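Local atomic coordinates of FMN-binding protein (Syntrophomonas wolfei subsp. wolfei, PDB entry 3IN6), a protein that binds flavin mononucleotide between the two subunits of a dimer, and may act as a flavin-dependent redox protein, though its substrate is not known. Residues L25-Y30 with V51-G56; T34-D39 with K79-V84; R97-L102 with I137-P142. All blocks are in the same frame, centred on the assembly; numbering follows the deposited sequence.

Contact 1. Residues L25-Y30 with V51-G56; sequences LINANY and VLEMIG. With FMN (flavin mononucleotide), chain C.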
loop_
_atom_site.group_PDB
_atom_site.type_symbol
_atom_site.label_atom_id
_atom_site.label_comp_id
_atom_site.label_asym_id
_atom_site.label_seq_id
_atom_site.Cartn_x
_atom_site.Cartn_y
_atom_site.Cartn_z
ATOM N N LEU A 25 0.558 -16.425 1.662
ATOM C CA LEU A 25 -0.286 -15.233 1.766
ATOM C C LEU A 25 -0.737 -14.709 0.397
ATOM O O LEU A 25 -1.864 -14.290 0.247
ATOM C CB LEU A 25 0.425 -14.145 2.581
ATOM C CG LEU A 25 0.633 -14.473 4.062
ATOM C CD1 LEU A 25 1.654 -13.565 4.710
ATOM C CD2 LEU A 25 -0.698 -14.400 4.800
ATOM N N ILE A 26 0.148 -14.708 -0.597
ATOM C CA ILE A 26 -0.245 -14.264 -1.922
ATOM C C ILE A 26 -1.298 -15.206 -2.513
ATOM O O ILE A 26 -2.385 -14.776 -2.911
ATOM C CB ILE A 26 0.952 -14.162 -2.889
ATOM C CG1 ILE A 26 1.869 -13.006 -2.479
ATOM C CG2 ILE A 26 0.467 -13.929 -4.322
ATOM C CD1 ILE A 26 1.242 -11.612 -2.662
ATOM N N ASN A 27 -0.995 -16.499 -2.529
ATOM C CA ASN A 27 -1.896 -17.447 -3.162
ATOM C C ASN A 27 -3.255 -17.610 -2.456
ATOM O O ASN A 27 -4.219 -18.039 -3.093
ATOM C CB ASN A 27 -1.191 -18.787 -3.380
ATOM C CG ASN A 27 -0.076 -18.698 -4.403
ATOM O OD1 ASN A 27 -0.013 -17.750 -5.213
ATOM N ND2 ASN A 27 0.804 -19.693 -4.392
ATOM N N ALA A 28 -3.338 -17.243 -1.177
ATOM C CA ALA A 28 -4.630 -17.287 -0.445
ATOM C C ALA A 28 -5.629 -16.254 -0.996
ATOM O O ALA A 28 -6.832 -16.417 -0.863
ATOM C CB ALA A 28 -4.414 -17.054 1.043
ATOM N N ASN A 29 -5.110 -15.194 -1.613
ATOM C CA ASN A 29 -5.924 -14.135 -2.225
ATOM C C ASN A 29 -6.851 -13.428 -1.219
ATOM O O ASN A 29 -8.058 -13.370 -1.399
ATOM C CB ASN A 29 -6.717 -14.667 -3.442
ATOM C CG ASN A 29 -5.828 -15.004 -4.651
ATOM O OD1 ASN A 29 -6.341 -15.270 -5.728
ATOM N ND2 ASN A 29 -4.512 -14.969 -4.482
ATOM N N TYR A 30 -6.274 -12.890 -0.152
ATOM C CA TYR A 30 -7.075 -12.157 0.825
ATOM C C TYR A 30 -7.527 -10.824 0.233
ATOM O O TYR A 30 -6.835 -10.234 -0.613
ATOM C CB TYR A 30 -6.281 -11.896 2.112
ATOM C CG TYR A 30 -6.021 -13.123 2.953
ATOM C CD1 TYR A 30 -7.004 -13.633 3.787
ATOM C CD2 TYR A 30 -4.787 -13.746 2.943
ATOM C CE1 TYR A 30 -6.765 -14.753 4.563
ATOM C CE2 TYR A 30 -4.537 -14.859 3.713
ATOM C CZ TYR A 30 -5.529 -15.353 4.526
ATOM O OH TYR A 30 -5.284 -16.463 5.279
ATOM N N VAL A 51 -6.625 -10.953 -7.265
ATOM C CA VAL A 51 -6.634 -12.109 -8.194
ATOM C C VAL A 51 -5.179 -12.394 -8.596
ATOM O O VAL A 51 -4.716 -12.019 -9.690
ATOM C CB VAL A 51 -7.530 -11.902 -9.416
ATOM C CG1 VAL A 51 -7.551 -13.179 -10.270
ATOM C CG2 VAL A 51 -8.936 -11.556 -8.977
ATOM N N LEU A 52 -4.471 -13.078 -7.692
ATOM C CA LEU A 52 -3.019 -13.314 -7.821
ATOM C C LEU A 52 -2.569 -14.744 -7.603
ATOM O O LEU A 52 -3.238 -15.535 -6.926
ATOM C CB LEU A 52 -2.275 -12.542 -6.727
ATOM C CG LEU A 52 -2.370 -11.042 -6.575
ATOM C CD1 LEU A 52 -1.520 -10.664 -5.374
ATOM C CD2 LEU A 52 -1.893 -10.328 -7.855
ATOM N N GLU A 53 -1.367 -15.014 -8.097
ATOM C CA GLU A 53 -0.714 -16.300 -7.909
ATOM C C GLU A 53 0.806 -16.174 -8.016
ATOM O O GLU A 53 1.333 -15.546 -8.963
ATOM C CB GLU A 53 -1.242 -17.307 -8.928
ATOM C CG GLU A 53 -0.725 -18.712 -8.723
ATOM C CD GLU A 53 -1.434 -19.728 -9.598
ATOM O OE1 GLU A 53 -2.563 -19.459 -10.047
ATOM O OE2 GLU A 53 -0.875 -20.812 -9.803
HETATM N N MSE A 54 1.504 -16.728 -7.033
HETATM C CA MSE A 54 2.971 -16.781 -7.035
HETATM C C MSE A 54 3.379 -18.159 -7.571
HETATM O O MSE A 54 2.843 -19.187 -7.137
HETATM C CB MSE A 54 3.537 -16.522 -5.646
HETATM C CG MSE A 54 4.992 -16.856 -5.476
HETATM SE SE MSE A 54 5.564 -16.164 -3.755
HETATM C CE MSE A 54 7.325 -17.000 -3.599
ATOM N N ILE A 55 4.276 -18.144 -8.557
ATOM C CA ILE A 55 4.773 -19.344 -9.235
ATOM C C ILE A 55 6.278 -19.424 -8.973
ATOM O O ILE A 55 7.007 -18.447 -9.175
ATOM C CB ILE A 55 4.489 -19.266 -10.771
ATOM C CG1 ILE A 55 2.984 -19.136 -11.035
ATOM C CG2 ILE A 55 5.053 -20.472 -11.500
ATOM C CD1 ILE A 55 2.642 -18.675 -12.433
ATOM N N GLY A 56 6.732 -20.579 -8.498
ATOM C CA GLY A 56 8.134 -20.781 -8.175
ATOM C C GLY A 56 8.548 -19.883 -7.023
ATOM O O GLY A 56 7.811 -19.735 -6.028
HETATM N N1 FMN C . -8.589 -5.174 -9.921
HETATM C C2 FMN C . -7.718 -5.863 -10.747
HETATM O O2 FMN C . -7.435 -5.414 -11.863
HETATM N N3 FMN C . -7.163 -7.062 -10.316
HETATM C C4 FMN C . -7.479 -7.584 -9.069
HETATM O O4 FMN C . -6.968 -8.662 -8.720
HETATM C C4A FMN C . -8.377 -6.891 -8.241
HETATM N N5 FMN C . -8.727 -7.386 -6.989
HETATM C C5A FMN C . -9.608 -6.703 -6.158
HETATM C C6 FMN C . -9.924 -7.231 -4.898
HETATM C C7 FMN C . -10.814 -6.556 -4.059
HETATM C C7M FMN C . -11.138 -7.143 -2.718
HETATM C C8 FMN C . -11.382 -5.340 -4.464
HETATM C C8M FMN C . -12.332 -4.589 -3.567
HETATM C C9 FMN C . -11.056 -4.808 -5.720
HETATM C C9A FMN C . -10.168 -5.490 -6.583
HETATM N N10 FMN C . -9.818 -4.982 -7.843
HETATM C C10 FMN C . -8.935 -5.681 -8.671
HETATM C "C1'" FMN C . -10.410 -3.685 -8.351
HETATM C "C2'" FMN C . -9.472 -2.490 -8.182
HETATM O "O2'" FMN C . -9.053 -2.372 -6.839
HETATM C "C3'" FMN C . -10.193 -1.224 -8.663
HETATM O "O3'" FMN C . -10.312 -1.287 -10.071
HETATM C "C4'" FMN C . -9.500 0.079 -8.251
HETATM O "O4'" FMN C . -10.355 1.173 -8.501
HETATM C "C5'" FMN C . -8.204 0.314 -9.009
HETATM O "O5'" FMN C . -7.589 1.484 -8.527
HETATM P P FMN C . -6.632 2.398 -9.458
HETATM O O1P FMN C . -7.428 3.124 -10.508
HETATM O O2P FMN C . -5.563 1.577 -10.162
HETATM O O3P FMN C . -6.073 3.403 -8.507
HETATM O O HOH W 1 3.481 -21.457 -5.551
#
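Asn-27, in the last turn of helix 2-28, and Glu-53, on strand 52-55, bring the two backbones together with their CA atoms 5.0 Å apart. Just beyond, Asn-29 leaves the helix with a positive phi of 60°, while its N still bonds to Ile-26 O. Every hydrogen bond between 25-30 and 51-56 uses an asparagine amide. Asn-27 OD1 accepts Met-54 N through a lone pair at 2.6 Å, almost straight at 169°; Asn-27 ND2 reaches Met-54 O only weakly, and a water also donates to that oxygen. Asn-29 ND2 bridges the helix end and the strand, giving bonds of 2.7 Å to Ile-26 O and 2.8 Å to Leu-52 O, both acceptors lying close to its amide plane. Its OD1 takes a weak bond from Leu-52 N. Beside them the CG2 branch of Ile-26, anti to its backbone N, rests on Leu-52 CB at 3.9 Å. The Glu-53 carboxylate is engaged by Arg-114 and Arg-118. Just before the strand, Val-51 N donates to FMN O4 at 2.7 Å. The two amides thus satisfy backbone groups of an outer strand, and the bond to O4 would be expected to draw electron density from the flavin ring.

Contact 2. Residues T34-D39 with K79-V84; sequences TLSTVD and KGVFMV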
loop_
_atom_site.group_PDB
_atom_site.type_symbol
_atom_site.label_atom_id
_atom_site.label_comp_id
_atom_site.label_asym_id
_atom_site.label_seq_id
_atom_site.Cartn_x
_atom_site.Cartn_y
_atom_site.Cartn_z
ATOM N N THR A 34 -2.778 -5.518 -1.468
ATOM C CA THR A 34 -2.641 -4.330 -2.299
ATOM C C THR A 34 -1.382 -4.327 -3.149
ATOM O O THR A 34 -0.429 -5.072 -2.863
ATOM C CB THR A 34 -2.564 -3.022 -1.441
ATOM O OG1 THR A 34 -1.331 -3.000 -0.688
ATOM C CG2 THR A 34 -3.772 -2.879 -0.532
ATOM N N LEU A 35 -1.389 -3.469 -4.176
ATOM C CA LEU A 35 -0.239 -3.268 -5.085
ATOM C C LEU A 35 -0.002 -1.751 -5.167
ATOM O O LEU A 35 -0.875 -0.988 -5.602
ATOM C CB LEU A 35 -0.495 -3.873 -6.474
ATOM C CG LEU A 35 0.556 -3.565 -7.577
ATOM C CD1 LEU A 35 1.930 -4.056 -7.137
ATOM C CD2 LEU A 35 0.171 -4.208 -8.945
ATOM N N SER A 36 1.160 -1.310 -4.703
ATOM C CA SER A 36 1.486 0.090 -4.720
ATOM C C SER A 36 2.386 0.279 -5.942
ATOM O O SER A 36 3.286 -0.530 -6.174
ATOM C CB SER A 36 2.173 0.519 -3.406
ATOM O OG SER A 36 1.324 0.333 -2.289
ATOM N N THR A 37 2.112 1.329 -6.715
ATOM C CA THR A 37 2.838 1.650 -7.964
ATOM C C THR A 37 3.223 3.124 -7.998
ATOM O O THR A 37 2.895 3.853 -7.081
ATOM C CB THR A 37 1.969 1.300 -9.206
ATOM O OG1 THR A 37 0.734 2.047 -9.176
ATOM C CG2 THR A 37 1.655 -0.231 -9.248
ATOM N N VAL A 38 3.935 3.550 -9.052
ATOM C CA VAL A 38 4.391 4.926 -9.208
ATOM C C VAL A 38 4.506 5.289 -10.691
ATOM O O VAL A 38 4.714 4.401 -11.511
ATOM C CB VAL A 38 5.806 5.131 -8.570
ATOM C CG1 VAL A 38 6.853 4.325 -9.312
ATOM C CG2 VAL A 38 6.197 6.615 -8.547
ATOM N N ASP A 39 4.346 6.581 -11.026
ATOM C CA ASP A 39 4.538 7.055 -12.408
ATOM C C ASP A 39 5.874 7.779 -12.539
ATOM O O ASP A 39 6.594 7.920 -11.539
ATOM C CB ASP A 39 3.374 7.934 -12.919
ATOM C CG ASP A 39 3.378 9.365 -12.363
ATOM O OD1 ASP A 39 4.182 9.731 -11.473
ATOM O OD2 ASP A 39 2.546 10.147 -12.855
ATOM N N LYS A 79 7.730 -0.633 -11.788
ATOM C CA LYS A 79 8.023 -1.022 -10.409
ATOM C C LYS A 79 6.836 -1.004 -9.476
ATOM O O LYS A 79 5.942 -0.205 -9.617
ATOM C CB LYS A 79 9.179 -0.199 -9.850
ATOM C CG LYS A 79 10.454 -0.354 -10.703
ATOM C CD LYS A 79 11.736 -0.078 -9.927
ATOM C CE LYS A 79 12.934 0.095 -10.877
ATOM N NZ LYS A 79 14.176 0.485 -10.147
ATOM N N GLY A 80 6.830 -1.916 -8.523
ATOM C CA GLY A 80 5.722 -1.998 -7.565
ATOM C C GLY A 80 6.023 -2.808 -6.333
ATOM O O GLY A 80 7.110 -3.385 -6.183
ATOM N N VAL A 81 5.071 -2.818 -5.415
ATOM C CA VAL A 81 5.198 -3.636 -4.231
ATOM C C VAL A 81 3.841 -4.128 -3.770
ATOM O O VAL A 81 2.919 -3.339 -3.566
ATOM C CB VAL A 81 5.914 -2.911 -3.046
ATOM C CG1 VAL A 81 5.187 -1.592 -2.626
ATOM C CG2 VAL A 81 6.053 -3.878 -1.859
ATOM N N PHE A 82 3.723 -5.444 -3.640
ATOM C CA PHE A 82 2.522 -6.045 -3.127
ATOM C C PHE A 82 2.657 -6.119 -1.639
ATOM O O PHE A 82 3.767 -6.287 -1.104
ATOM C CB PHE A 82 2.331 -7.480 -3.607
ATOM C CG PHE A 82 1.869 -7.607 -5.013
ATOM C CD1 PHE A 82 0.514 -7.520 -5.318
ATOM C CD2 PHE A 82 2.769 -7.864 -6.026
ATOM C CE1 PHE A 82 0.072 -7.667 -6.614
ATOM C CE2 PHE A 82 2.332 -8.026 -7.326
ATOM C CZ PHE A 82 0.979 -7.929 -7.620
HETATM N N MSE A 83 1.529 -5.985 -0.958
HETATM C CA MSE A 83 1.501 -6.182 0.458
HETATM C C MSE A 83 0.243 -6.920 0.807
HETATM O O MSE A 83 -0.827 -6.596 0.300
HETATM C CB MSE A 83 1.529 -4.885 1.269
HETATM C CG MSE A 83 1.378 -5.190 2.812
HETATM SE SE MSE A 83 1.534 -3.728 4.049
HETATM C CE MSE A 83 3.419 -3.713 4.416
ATOM N N VAL A 84 0.389 -7.931 1.659
ATOM C CA VAL A 84 -0.752 -8.632 2.250
ATOM C C VAL A 84 -0.620 -8.300 3.723
ATOM O O VAL A 84 0.504 -8.327 4.259
ATOM C CB VAL A 84 -0.681 -10.147 2.095
ATOM C CG1 VAL A 84 -1.817 -10.841 2.926
ATOM C CG2 VAL A 84 -0.740 -10.549 0.644
HETATM O O HOH W 2 0.986 -2.120 -1.825
HETATM O O HOH W 3 4.670 1.411 -11.364
#
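Leu-35 and Phe-82 face each other as a non-hydrogen-bonded pair, and here the packing is tight. Leu-35 has CG anti to its backbone N (chi1 172°), and its CD1 methyl sits over the middle of the Phe-82 ring, 3.8 Å from the centroid and 4° off the normal, a clean CH-pi contact. CB of Leu-35 touches Phe-82 CE1 at the same time, and Phe-135 meets the ring edge-to-face. On either side of this pair the antiparallel ladder is regular: Thr-34 N bonds to Met-83 O at 2.8 Å and Ser-36 N to Val-81 O at 2.9 Å, each matched by a return bond. Gly-80 fits closely too, since a beta carbon there would crowd Leu-35 CD1 and Ser-36 O. Past Thr-37 the strands part. A water fills in for a direct bond, accepting from Val-38 N at 3.2 Å and donating to Lys-79 O at 2.7 Å. A second water, on the face carrying Thr-34 and Ser-36, bonds to both hydroxyls and donates to Val-81 O. That face meets the second subunit: Ser-36 OG bonds to its counterpart there, Val-81 packs on Ile-46 of that subunit, and Lys-79 NZ reaches Glu-43 and Asn-41 of the same neighbour. One face in the protein core and the other in the dimer interface is consistent with the split-barrel fold of FMN-binding proteins.

Contact 3. Residues R97-L102 with I137-P142; sequences RVYVEL and IVKILP. With FMN (flavin mononucleotide), chain E.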
loop_
_atom_site.group_PDB
_atom_site.type_symbol
_atom_site.label_atom_id
_atom_site.label_comp_id
_atom_site.label_asym_id
_atom_site.label_seq_id
_atom_site.Cartn_x
_atom_site.Cartn_y
_atom_site.Cartn_z
ATOM N N ARG A 97 5.536 -8.314 2.503
ATOM C CA ARG A 97 5.740 -7.328 1.462
ATOM C C ARG A 97 6.547 -7.988 0.387
ATOM O O ARG A 97 7.628 -8.519 0.663
ATOM C CB ARG A 97 6.481 -6.105 1.968
ATOM C CG ARG A 97 5.642 -5.191 2.805
ATOM C CD ARG A 97 6.446 -4.000 3.317
ATOM N NE ARG A 97 7.540 -4.375 4.207
ATOM C CZ ARG A 97 8.359 -3.502 4.792
ATOM N NH1 ARG A 97 8.219 -2.194 4.599
ATOM N NH2 ARG A 97 9.330 -3.935 5.582
ATOM N N VAL A 98 6.018 -7.973 -0.837
ATOM C CA VAL A 98 6.709 -8.549 -1.967
ATOM C C VAL A 98 6.960 -7.469 -3.025
ATOM O O VAL A 98 6.016 -6.969 -3.649
ATOM C CB VAL A 98 5.891 -9.691 -2.592
ATOM C CG1 VAL A 98 6.689 -10.364 -3.662
ATOM C CG2 VAL A 98 5.429 -10.727 -1.526
ATOM N N TYR A 99 8.237 -7.146 -3.249
ATOM C CA TYR A 99 8.656 -6.132 -4.215
ATOM C C TYR A 99 8.866 -6.733 -5.582
ATOM O O TYR A 99 9.561 -7.741 -5.730
ATOM C CB TYR A 99 9.939 -5.449 -3.745
ATOM C CG TYR A 99 9.778 -4.768 -2.415
ATOM C CD1 TYR A 99 9.815 -5.493 -1.241
ATOM C CD2 TYR A 99 9.612 -3.397 -2.326
ATOM C CE1 TYR A 99 9.687 -4.898 -0.033
ATOM C CE2 TYR A 99 9.456 -2.787 -1.100
ATOM C CZ TYR A 99 9.513 -3.541 0.041
ATOM O OH TYR A 99 9.366 -2.965 1.276
ATOM N N VAL A 100 8.326 -6.062 -6.599
ATOM C CA VAL A 100 8.281 -6.618 -7.923
ATOM C C VAL A 100 8.651 -5.650 -9.058
ATOM O O VAL A 100 8.679 -4.440 -8.898
ATOM C CB VAL A 100 6.846 -7.123 -8.219
ATOM C CG1 VAL A 100 6.428 -8.281 -7.275
ATOM C CG2 VAL A 100 5.833 -5.952 -8.116
ATOM N N GLU A 101 8.900 -6.234 -10.211
ATOM C CA GLU A 101 9.112 -5.486 -11.447
ATOM C C GLU A 101 8.303 -6.169 -12.535
ATOM O O GLU A 101 8.334 -7.387 -12.640
ATOM C CB GLU A 101 10.574 -5.455 -11.841
ATOM C CG GLU A 101 11.423 -4.692 -10.872
ATOM C CD GLU A 101 12.882 -4.582 -11.322
ATOM O OE1 GLU A 101 13.257 -5.209 -12.345
ATOM O OE2 GLU A 101 13.646 -3.862 -10.636
ATOM N N LEU A 102 7.588 -5.391 -13.347
ATOM C CA LEU A 102 6.789 -5.966 -14.425
ATOM C C LEU A 102 7.668 -6.601 -15.490
ATOM O O LEU A 102 8.518 -5.948 -16.053
ATOM C CB LEU A 102 5.914 -4.907 -15.075
ATOM C CG LEU A 102 4.875 -5.416 -16.085
ATOM C CD1 LEU A 102 3.805 -6.279 -15.395
ATOM C CD2 LEU A 102 4.247 -4.229 -16.768
ATOM N N ILE A 137 9.832 -11.262 -9.002
ATOM C CA ILE A 137 9.987 -10.926 -7.597
ATOM C C ILE A 137 11.420 -10.480 -7.398
ATOM O O ILE A 137 12.353 -11.194 -7.744
ATOM C CB ILE A 137 9.727 -12.101 -6.658
ATOM C CG1 ILE A 137 8.266 -12.575 -6.742
ATOM C CG2 ILE A 137 10.100 -11.701 -5.238
ATOM C CD1 ILE A 137 8.004 -13.802 -5.980
ATOM N N VAL A 138 11.582 -9.320 -6.783
ATOM C CA VAL A 138 12.888 -8.698 -6.600
ATOM C C VAL A 138 13.391 -8.739 -5.148
ATOM O O VAL A 138 14.603 -8.766 -4.903
ATOM C CB VAL A 138 12.817 -7.259 -7.167
ATOM C CG1 VAL A 138 13.740 -6.313 -6.453
ATOM C CG2 VAL A 138 13.086 -7.291 -8.684
ATOM N N LYS A 139 12.464 -8.740 -4.193
ATOM C CA LYS A 139 12.795 -8.759 -2.774
ATOM C C LYS A 139 11.513 -9.056 -1.991
ATOM O O LYS A 139 10.407 -8.697 -2.447
ATOM C CB LYS A 139 13.364 -7.394 -2.363
ATOM C CG LYS A 139 13.748 -7.248 -0.892
ATOM C CD LYS A 139 14.325 -5.863 -0.587
ATOM C CE LYS A 139 13.286 -4.741 -0.749
ATOM N NZ LYS A 139 13.845 -3.358 -0.550
ATOM N N ILE A 140 11.654 -9.711 -0.837
ATOM C CA ILE A 140 10.525 -10.018 0.058
ATOM C C ILE A 140 10.904 -9.580 1.476
ATOM O O ILE A 140 11.936 -9.989 1.992
ATOM C CB ILE A 140 10.184 -11.510 0.084
ATOM C CG1 ILE A 140 9.794 -11.991 -1.314
ATOM C CG2 ILE A 140 9.044 -11.809 1.130
ATOM C CD1 ILE A 140 9.471 -13.514 -1.405
ATOM N N LEU A 141 10.101 -8.731 2.109
ATOM C CA LEU A 141 10.428 -8.302 3.453
ATOM C C LEU A 141 9.254 -8.586 4.360
ATOM O O LEU A 141 8.125 -8.688 3.897
ATOM C CB LEU A 141 10.797 -6.815 3.506
ATOM C CG LEU A 141 12.118 -6.383 2.836
ATOM C CD1 LEU A 141 12.212 -4.854 2.791
ATOM C CD2 LEU A 141 13.365 -7.014 3.536
ATOM N N PRO A 142 9.519 -8.744 5.661
ATOM C CA PRO A 142 8.414 -8.913 6.610
ATOM C C PRO A 142 7.645 -7.589 6.678
ATOM O O PRO A 142 8.146 -6.573 6.197
ATOM C CB PRO A 142 9.121 -9.160 7.947
ATOM C CG PRO A 142 10.525 -9.470 7.616
ATOM C CD PRO A 142 10.830 -8.798 6.322
HETATM N N1 FMN E . 6.391 3.358 12.297
HETATM C C2 FMN E . 6.384 4.730 12.291
HETATM O O2 FMN E . 7.434 5.337 12.060
HETATM N N3 FMN E . 5.197 5.411 12.532
HETATM C C4 FMN E . 4.024 4.714 12.788
HETATM O O4 FMN E . 2.974 5.317 13.013
HETATM C C4A FMN E . 4.038 3.326 12.798
HETATM N N5 FMN E . 2.875 2.621 13.054
HETATM C C5A FMN E . 2.899 1.242 13.066
HETATM C C6 FMN E . 1.711 0.562 13.327
HETATM C C7 FMN E . 1.689 -0.826 13.345
HETATM C C7M FMN E . 0.395 -1.536 13.629
HETATM C C8 FMN E . 2.862 -1.538 13.092
HETATM C C8M FMN E . 2.845 -3.042 13.100
HETATM C C9 FMN E . 4.051 -0.860 12.818
HETATM C C9A FMN E . 4.085 0.544 12.809
HETATM N N10 FMN E . 5.261 1.261 12.539
HETATM C C10 FMN E . 5.234 2.645 12.550
HETATM C "C1'" FMN E . 6.588 0.582 12.279
HETATM C "C2'" FMN E . 6.967 0.528 10.797
HETATM O "O2'" FMN E . 5.947 -0.092 10.059
HETATM C "C3'" FMN E . 8.295 -0.222 10.643
HETATM O "O3'" FMN E . 9.319 0.610 11.162
HETATM C "C4'" FMN E . 8.584 -0.640 9.192
HETATM O "O4'" FMN E . 9.615 -1.602 9.125
HETATM C "C5'" FMN E . 9.017 0.543 8.355
HETATM O "O5'" FMN E . 9.206 0.135 7.029
HETATM P P FMN E . 10.294 0.842 6.073
HETATM O O1P FMN E . 9.944 2.302 5.912
HETATM O O2P FMN E . 10.231 0.152 4.731
HETATM O O3P FMN E . 11.700 0.691 6.640
#
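Arg-97 and Pro-142 meet where this strand pair touches the cofactor. Both NE and NH2 of Arg-97 donate side-on to the single oxygen Pro-142 O, each at 3.0 Å, with that oxygen 21° out of the guanidinium plane. The remaining nitrogen, Arg-97 NH1, gives a 3.1 Å bond to O2P of the FMN phosphate and another to Ile-46 O of the second subunit. The double grip on the carbonyl fixes the rotation of the guanidinium and so directs NH1 at the phosphate. An alanine here would probably leave Pro-142 O without its two donors and take from the FMN phosphate the charged donor NH1. Around this first shell, Tyr-99 OH stands 3.4 Å above the plane of the Arg-97 guanidinium, toward its rim, and is itself held by Asn-45 of the second subunit. Leu-141 CD1 presses on Tyr-99 CE1 at 3.8 Å. Lys-139 runs alongside the same ring; a bend at chi3 (66°) places its CE over the face, 3.7 Å from the Tyr-99 centroid, and NZ follows in a cation-pi contact 4.3 Å from that centroid. On the other face of the sheet Val-98 CG1 meets Ile-137 CG2 at 4.0 Å, and helix 2-28 covers Val-98 and Ile-140. The backbone sets all this out. Arg-97 and Leu-141 exchange two hydrogen bonds, and Tyr-99 N bonds to Lys-139 O. Beyond these, Tyr-99 O accepts Val-138 N at 2.8 Å and, weakly, Lys-139 N as well. Val-138 and Lys-139 thus both stand opposite Tyr-99, a classic beta bulge, in an antiparallel pair that contributes Arg-97 to the phosphate end of an FMN site shared between subunits.

How the contacts relate
All three contacts reach one antiparallel sheet. Contacts 2 and 3 lie side by side in it, centres about 9 Å apart, because strand 79-87 leads into its neighbour 92-106; Met-83 packs on Arg-97 across that seam. Contact 1, about 15 Å from contact 2 and 13 Å from contact 3, sets the end of helix 2-28 on the outer strand 52-55, yet Leu-52 still touches Phe-82 and Met-54 touches Ile-137. Along the chain contacts 1 and 2 interleave, and contact 3 follows both. Contacts 1 and 3 reach different FMN molecules, the flavin ring of one and the phosphate of the other, while contacts 2 and 3 both meet the second subunit, so dimerisation completes each site.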